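Local atomic coordinates of mite allergen Der p 5 (Dermatophagoides pteronyssinus, PDB entry 3MQ1), a protein that acts as an IgE-binding allergen of the house dust mite and forms homodimers that can assemble further, its physiological role being unclear. Residues G58-D61 / R62-Q65. Sequence-based numbering, arbitrary orientation.
Sequences GVLD and RLMQ. With PO4 (phosphate ion), chain U.
Both terminal nitrogens of the R62 guanidinium grip one oxygen of a phosphate ion, which probably came from the crystallisation liquor. R62 NH2 makes the shorter hydrogen bond, 2.6 Å to phosphate O3, while R62 NH1 reaches the same O3 at 3.0 Å in a weak, strongly bent hydrogen bond (123° at the hydrogen). O3 sits at the edge of the guanidinium, near its plane, and the two bonds thus form a fork on one oxygen that probably helps to hold the group's orientation. With CG anti to its own carbonyl carbon (chi1 -60°) and the chain extended from CG to NE, R62 runs back along the helix past the carbonyl of G58, bringing one face of the guanidinium over G58 C. V59 also approaches the ion, its CG2 lying 3.6 Å from phosphate O2.

Backbone hydrogen bonds of the i+4 pattern link R62 N to G58 O, L63 N to V59 O (3.0 Å) and M64 N to L60 O (3.3 Å). Q65 N bonds instead to R62 O, three residues back, at 2.9 Å. On the apolar side, V59 and L63 lie side by side, one helical turn apart and pointing the same way; V59 CG1 meets L63 CD1 at 4.2 Å. The same L63 methyl touches L60 CD2, so that L63 CD1 bridges V59 and L60.

The contact lies near the C-terminal end of helix 36-63, where L60, L63 and M64 pack on helix 71-99 and D61 OD1 adds a salt bridge to K81 of that helix. V59 also packs on G55, and L60 and L63 on M52, of the second subunit, so this part of the helix contributes both to the intrachain helical packing and to a subunit interface of the assembly.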
# COMPACT_ATOMS: atom_id res chain seq x y z
N GLY B 58 2.50 22.20 16.74
CA GLY B 58 2.17 23.48 16.14
C GLY B 58 3.25 23.92 15.18
O GLY B 58 2.96 24.49 14.13
N VAL B 59 4.50 23.66 15.53
CA VAL B 59 5.63 23.99 14.67
C VAL B 59 5.64 23.09 13.44
O VAL B 59 5.91 23.55 12.33
CB VAL B 59 6.97 23.84 15.41
CG1 VAL B 59 8.13 24.20 14.50
CG2 VAL B 59 6.98 24.71 16.66
N LEU B 60 5.34 21.82 13.65
CA LEU B 60 5.31 20.84 12.57
C LEU B 60 4.19 21.14 11.58
O LEU B 60 4.29 20.83 10.39
CB LEU B 60 5.15 19.43 13.13
CG LEU B 60 6.31 18.93 14.00
CD1 LEU B 60 5.98 17.59 14.62
CD2 LEU B 60 7.59 18.85 13.18
N ASP B 61 3.11 21.73 12.08
CA ASP B 61 1.98 22.11 11.23
C ASP B 61 2.35 23.30 10.36
O ASP B 61 1.96 23.38 9.19
CB ASP B 61 0.76 22.45 12.09
CG ASP B 61 0.07 21.22 12.63
OD1 ASP B 61 0.21 20.14 12.03
OD2 ASP B 61 -0.62 21.33 13.67
N ARG B 62 3.12 24.23 10.93
CA ARG B 62 3.57 25.41 10.20
C ARG B 62 4.55 25.03 9.10
O ARG B 62 4.46 25.53 7.98
CB ARG B 62 4.22 26.41 11.16
CG ARG B 62 3.30 26.90 12.26
CD ARG B 62 4.08 27.54 13.40
NE ARG B 62 3.22 27.94 14.50
CZ ARG B 62 3.66 28.38 15.67
NH1 ARG B 62 4.96 28.49 15.90
NH2 ARG B 62 2.79 28.72 16.62
N LEU B 63 5.48 24.15 9.44
CA LEU B 63 6.49 23.70 8.49
C LEU B 63 5.87 23.06 7.26
O LEU B 63 6.32 23.26 6.14
CB LEU B 63 7.45 22.71 9.16
CG LEU B 63 8.33 23.27 10.28
CD1 LEU B 63 9.06 22.16 11.00
CD2 LEU B 63 9.31 24.29 9.72
N MET B 64 4.82 22.27 7.48
CA MET B 64 4.13 21.59 6.38
C MET B 64 3.49 22.58 5.42
O MET B 64 3.17 22.23 4.28
CB MET B 64 3.07 20.63 6.93
CG MET B 64 3.64 19.49 7.76
SD MET B 64 2.36 18.42 8.46
CE MET B 64 1.56 17.82 6.97
N GLN B 65 3.31 23.81 5.88
CA GLN B 65 2.68 24.85 5.07
C GLN B 65 3.67 25.50 4.12
O GLN B 65 3.29 26.29 3.25
CB GLN B 65 2.02 25.90 5.96
CG GLN B 65 0.99 25.33 6.93
CD GLN B 65 0.40 26.39 7.84
OE1 GLN B 65 0.50 27.58 7.57
NE2 GLN B 65 -0.23 25.95 8.92
P PO4 U . 4.05 27.18 19.63
O1 PO4 U . 2.85 26.36 19.20
O2 PO4 U . 5.31 26.37 19.43
O3 PO4 U . 4.14 28.43 18.80
O4 PO4 U . 3.91 27.55 21.09